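Local coordinates for protein nigritoxine (PDB 5M41) that is a bacterial toxin of Vibrio nigripulchritudo that acts on crustaceans and insects, at residues A605-I610 with L642-D647; I649-D654 with N720-L725. All coordinates share one frame; numbering follows the deposited sequence.

Interaction 1. Residues A605-I610 with L642-D647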
# COMPACT_ATOMS: atom_id res chain seq x y z
N ALA A 605 24.16 14.23 -18.13
CA ALA A 605 23.73 13.47 -16.95
C ALA A 605 22.23 13.69 -16.81
O ALA A 605 21.48 12.73 -16.65
CB ALA A 605 24.47 13.89 -15.69
N PHE A 606 21.83 14.97 -16.91
CA PHE A 606 20.43 15.37 -16.80
C PHE A 606 19.63 14.74 -17.94
O PHE A 606 18.61 14.11 -17.70
CB PHE A 606 20.30 16.91 -16.82
CG PHE A 606 18.87 17.41 -16.64
CD1 PHE A 606 18.25 17.40 -15.38
CD2 PHE A 606 18.14 17.89 -17.73
CE1 PHE A 606 16.94 17.86 -15.21
CE2 PHE A 606 16.84 18.36 -17.57
CZ PHE A 606 16.23 18.35 -16.31
N LEU A 607 20.15 14.87 -19.16
CA LEU A 607 19.48 14.31 -20.35
C LEU A 607 19.23 12.81 -20.17
O LEU A 607 18.10 12.33 -20.40
CB LEU A 607 20.28 14.57 -21.65
CG LEU A 607 19.77 13.93 -22.95
CD1 LEU A 607 18.32 14.34 -23.25
CD2 LEU A 607 20.69 14.21 -24.15
N THR A 608 20.26 12.08 -19.76
CA THR A 608 20.18 10.62 -19.63
C THR A 608 19.17 10.28 -18.56
O THR A 608 18.29 9.43 -18.77
CB THR A 608 21.54 9.98 -19.31
OG1 THR A 608 22.44 10.21 -20.41
CG2 THR A 608 21.40 8.46 -19.13
N TYR A 609 19.28 10.94 -17.41
CA TYR A 609 18.36 10.61 -16.32
C TYR A 609 16.91 10.86 -16.73
O TYR A 609 16.07 9.99 -16.55
CB TYR A 609 18.73 11.32 -15.01
CG TYR A 609 17.73 11.04 -13.90
CD1 TYR A 609 17.78 9.86 -13.16
CD2 TYR A 609 16.71 11.95 -13.61
CE1 TYR A 609 16.86 9.59 -12.16
CE2 TYR A 609 15.78 11.70 -12.61
CZ TYR A 609 15.86 10.52 -11.89
OH TYR A 609 14.93 10.26 -10.89
N ILE A 610 16.63 12.01 -17.31
CA ILE A 610 15.27 12.38 -17.66
C ILE A 610 14.70 11.45 -18.75
O ILE A 610 13.55 10.99 -18.63
CB ILE A 610 15.17 13.88 -18.03
CG1 ILE A 610 15.43 14.74 -16.79
CG2 ILE A 610 13.79 14.23 -18.63
CD1 ILE A 610 14.41 14.58 -15.66
N LEU A 642 23.75 8.71 -22.87
CA LEU A 642 23.48 9.71 -23.88
C LEU A 642 24.58 10.74 -23.86
O LEU A 642 25.00 11.21 -22.79
CB LEU A 642 22.09 10.34 -23.69
CG LEU A 642 20.92 9.36 -23.76
CD1 LEU A 642 19.61 10.13 -23.63
CD2 LEU A 642 20.93 8.51 -25.03
N LYS A 643 25.07 11.08 -25.06
CA LYS A 643 26.21 11.98 -25.20
C LYS A 643 25.86 13.12 -26.14
O LYS A 643 26.73 13.86 -26.58
CB LYS A 643 27.42 11.20 -25.73
CG LYS A 643 27.62 9.84 -25.09
CD LYS A 643 28.92 9.20 -25.54
CE LYS A 643 29.50 8.25 -24.50
NZ LYS A 643 28.53 7.26 -23.98
N ASP A 644 24.57 13.27 -26.42
CA ASP A 644 24.11 14.20 -27.46
C ASP A 644 24.46 15.67 -27.25
O ASP A 644 24.66 16.39 -28.23
CB ASP A 644 22.60 14.07 -27.66
CG ASP A 644 22.20 12.65 -27.99
OD1 ASP A 644 22.31 12.28 -29.19
OD2 ASP A 644 21.81 11.90 -27.06
N ILE A 645 24.48 16.13 -26.00
CA ILE A 645 24.79 17.54 -25.75
C ILE A 645 26.31 17.71 -25.72
O ILE A 645 26.99 17.06 -24.90
CB ILE A 645 24.17 18.09 -24.46
CG1 ILE A 645 22.73 17.58 -24.23
CG2 ILE A 645 24.24 19.61 -24.47
CD1 ILE A 645 21.72 17.96 -25.33
N PRO A 646 26.84 18.56 -26.60
CA PRO A 646 28.30 18.72 -26.74
C PRO A 646 29.03 19.25 -25.50
O PRO A 646 30.23 19.07 -25.38
CB PRO A 646 28.44 19.71 -27.90
CG PRO A 646 27.17 19.53 -28.70
CD PRO A 646 26.11 19.30 -27.65
N ASP A 647 28.32 19.90 -24.57
CA ASP A 647 28.97 20.45 -23.37
C ASP A 647 27.93 20.69 -22.28
O ASP A 647 26.73 20.63 -22.54
CB ASP A 647 29.68 21.78 -23.71
CG ASP A 647 30.87 22.08 -22.77
OD1 ASP A 647 31.09 21.36 -21.77
OD2 ASP A 647 31.60 23.06 -23.06

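Interaction 2. Residues I649-D654 with N720-L725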
# COMPACT_ATOMS: atom_id res chain seq x y z
N ILE A 649 26.08 23.27 -19.59
CA ILE A 649 25.34 24.50 -19.82
C ILE A 649 25.59 25.42 -18.62
O ILE A 649 25.59 24.96 -17.49
CB ILE A 649 23.83 24.14 -19.93
CG1 ILE A 649 23.52 23.65 -21.35
CG2 ILE A 649 22.95 25.30 -19.53
CD1 ILE A 649 22.20 22.91 -21.51
N HIS A 650 25.81 26.71 -18.87
CA HIS A 650 26.21 27.64 -17.81
C HIS A 650 25.28 28.81 -17.66
O HIS A 650 24.81 29.37 -18.65
CB HIS A 650 27.65 28.13 -18.05
CG HIS A 650 28.64 27.02 -18.31
ND1 HIS A 650 29.04 26.16 -17.35
CD2 HIS A 650 29.29 26.62 -19.49
CE1 HIS A 650 29.91 25.26 -17.88
NE2 HIS A 650 30.07 25.55 -19.18
N PHE A 651 25.02 29.19 -16.41
CA PHE A 651 24.24 30.37 -16.08
C PHE A 651 25.10 31.24 -15.16
O PHE A 651 25.88 30.72 -14.36
CB PHE A 651 23.00 30.00 -15.26
CG PHE A 651 21.98 29.17 -16.00
CD1 PHE A 651 20.82 29.76 -16.48
CD2 PHE A 651 22.12 27.79 -16.09
CE1 PHE A 651 19.84 28.99 -17.11
CE2 PHE A 651 21.15 27.01 -16.71
CZ PHE A 651 20.01 27.62 -17.22
N ARG A 652 24.94 32.55 -15.24
CA ARG A 652 25.70 33.47 -14.36
C ARG A 652 24.88 34.73 -14.13
O ARG A 652 23.95 35.00 -14.89
CB ARG A 652 27.10 33.79 -14.92
CG ARG A 652 27.23 33.58 -16.42
CD ARG A 652 28.55 34.00 -17.06
NE ARG A 652 29.72 33.37 -16.46
CZ ARG A 652 30.27 32.22 -16.85
NH1 ARG A 652 29.75 31.52 -17.82
NH2 ARG A 652 31.34 31.77 -16.23
N THR A 653 25.21 35.49 -13.09
CA THR A 653 24.50 36.74 -12.83
C THR A 653 25.05 37.82 -13.74
O THR A 653 26.19 37.72 -14.24
CB THR A 653 24.65 37.22 -11.38
OG1 THR A 653 26.01 37.60 -11.14
CG2 THR A 653 24.26 36.13 -10.39
N ASP A 654 24.26 38.86 -13.96
CA ASP A 654 24.73 40.02 -14.69
C ASP A 654 26.00 40.67 -14.08
O ASP A 654 26.94 41.00 -14.82
CB ASP A 654 23.61 41.06 -14.83
CG ASP A 654 24.04 42.24 -15.65
OD1 ASP A 654 24.17 42.09 -16.88
OD2 ASP A 654 24.29 43.31 -15.05
N ASN A 720 22.50 27.02 -27.88
CA ASN A 720 22.24 25.82 -28.67
C ASN A 720 22.14 24.56 -27.83
O ASN A 720 21.30 23.69 -28.10
CB ASN A 720 23.26 25.67 -29.81
CG ASN A 720 23.06 26.72 -30.90
OD1 ASN A 720 22.09 27.48 -30.85
ND2 ASN A 720 23.98 26.76 -31.89
N TYR A 721 22.98 24.48 -26.80
CA TYR A 721 22.99 23.30 -25.92
C TYR A 721 21.66 23.21 -25.19
O TYR A 721 21.06 22.13 -25.14
CB TYR A 721 24.17 23.33 -24.93
CG TYR A 721 25.55 23.47 -25.56
CD1 TYR A 721 25.83 22.95 -26.83
CD2 TYR A 721 26.57 24.14 -24.88
CE1 TYR A 721 27.10 23.09 -27.40
CE2 TYR A 721 27.84 24.29 -25.43
CZ TYR A 721 28.10 23.76 -26.69
OH TYR A 721 29.35 23.92 -27.23
N MET A 722 21.20 24.34 -24.66
CA MET A 722 19.91 24.42 -23.95
C MET A 722 18.70 24.07 -24.85
O MET A 722 17.86 23.25 -24.47
CB MET A 722 19.72 25.79 -23.29
CG MET A 722 18.41 25.94 -22.53
SD MET A 722 18.14 24.67 -21.25
CE MET A 722 19.01 25.46 -19.89
N THR A 723 18.63 24.66 -26.05
CA THR A 723 17.50 24.39 -26.96
C THR A 723 17.52 22.93 -27.43
O THR A 723 16.45 22.32 -27.61
CB THR A 723 17.51 25.31 -28.21
OG1 THR A 723 18.74 25.15 -28.92
CG2 THR A 723 17.32 26.79 -27.84
N GLN A 724 18.71 22.38 -27.65
CA GLN A 724 18.84 20.97 -28.04
C GLN A 724 18.32 20.07 -26.92
O GLN A 724 17.49 19.18 -27.14
CB GLN A 724 20.30 20.61 -28.39
CG GLN A 724 20.46 19.20 -28.98
CD GLN A 724 21.90 18.68 -28.96
OE1 GLN A 724 22.84 19.40 -28.61
NE2 GLN A 724 22.07 17.41 -29.31
N LEU A 725 18.81 20.33 -25.71
CA LEU A 725 18.41 19.57 -24.52
C LEU A 725 16.90 19.57 -24.31
O LEU A 725 16.29 18.50 -24.16
CB LEU A 725 19.08 20.14 -23.27
CG LEU A 725 18.64 19.57 -21.91
CD1 LEU A 725 19.04 18.10 -21.78
CD2 LEU A 725 19.30 20.37 -20.80

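Interaction 1. Residues A605-I610 with L642-D647
Leu607 and Thr608, neighbours on helix 603-614, meet the irregular loop that leads from helix 625-632 into strand 649-652 in the C-terminal part of this toxin, where helices pack on an antiparallel sheet in a fold that was new when solved. Leu642 takes both of them. Its backbone N-H points at the hydroxyl of Thr608, with N to OG1 at 3.2 Å and a bent N-H...O angle of 146°. The same oxygen lies 3.3 Å from Leu642 CB, and the loop passes the helix most closely here, with the CA atoms of Thr608 and Leu642 5.5 Å apart. Beyond the bond, the two leucines cross at about a right angle, CG of Leu607 lying 3.9 Å from CD1 of Leu642. Leu607 extends from the helix with CG anti to the backbone N (chi1 175°), which directs CG at the loop, and CD2 is the branch that reaches Asp644 and Ile645. This methyl has Ile645 CG1 at 3.9 Å. The exposed Asp644 crosses Leu607 at about a right angle, its OD2 also 3.9 Å from Leu607 CD2, an apolar-to-polar touch without a bond.

Leu725 of helix 719-731 packs on Leu607 as well, and Trp628 and Phe640 touch the Thr608 side chain. Thr608 OG1 sits beside its own backbone N (chi1 -63°) and is also hydrogen-bonded to the carbonyl oxygen of Asn604, one turn back in the helix, so the hydroxyl serves both helix and loop and its rotation is fixed from two sides. Asn604 in turn reaches the loop itself, its ND2 hydrogen-bonded to Ile645 O.

Interaction 2. Residues I649-D654 with N720-L725
Strand 649-652 runs over helix 719-731 with an angle of 119° between their N-to-C directions, and the short axes approach to 9.0 Å. The two meet at the beginning of the strand, where the CA atoms of Ile649 and Tyr721 are 6.6 Å apart; further on, the strand leaves the helix behind. No hydrogen bond joins the segments, and the contact is apolar packing. Ile649 is the central residue. With CG1 beside its backbone N and chi2 extended, it lays CD1 against the helix backbone, 3.6 Å from Met722 N. Its CG1 meets the CB of Tyr721 at 3.7 Å; the two side chains run antiparallel past one another, and the Tyr721 ring turns off toward Asp647. One turn along the helix, Leu725 CD2 closes on Ile649 CD1 at 3.9 Å.

The strand is the fifth of six in an antiparallel sheet, hydrogen-bonded between 594-601 and 713-715, and helix 719-731 packs on one face of that sheet. Ile649 and Phe651, two residues apart, both contribute to this face, and Leu601, Leu599 and Leu714 of the flanking strands touch them.

Met722 bridges the pair. Its chain leaves with CG anti to the backbone N, then bends at chi2 (56°) and again at chi3 (86°), which brings CE to 3.6 Å from Phe651 CZ, an oblique approach to the ring. The methyl also lies 4.0 Å from Ile649 CG2, and Leu714 packs on the methionine from the neighbouring strand.

How the interactions relate
Interactions 1 and 2 follow each other along the chain, their centres about 14 Å apart: the loop held in 642-647 runs on into the strand of interaction 2. Both are largely buried, but interaction 1 reaches the surface at Asp644, whereas none of the touching residues of interaction 2 is exposed. Their chemistry differs accordingly, a loop held to a helix by a hydrogen bond and leucine packing against a purely apolar helix-on-sheet contact. Helix 719-731 is common to both, backing interaction 1 and lying on the sheet face in interaction 2. It also reaches the loop directly: Gln724 NE2 probably donates to Asp644 O at 3.0 Å, and the Tyr721 ring packs against Pro646 and Asp647.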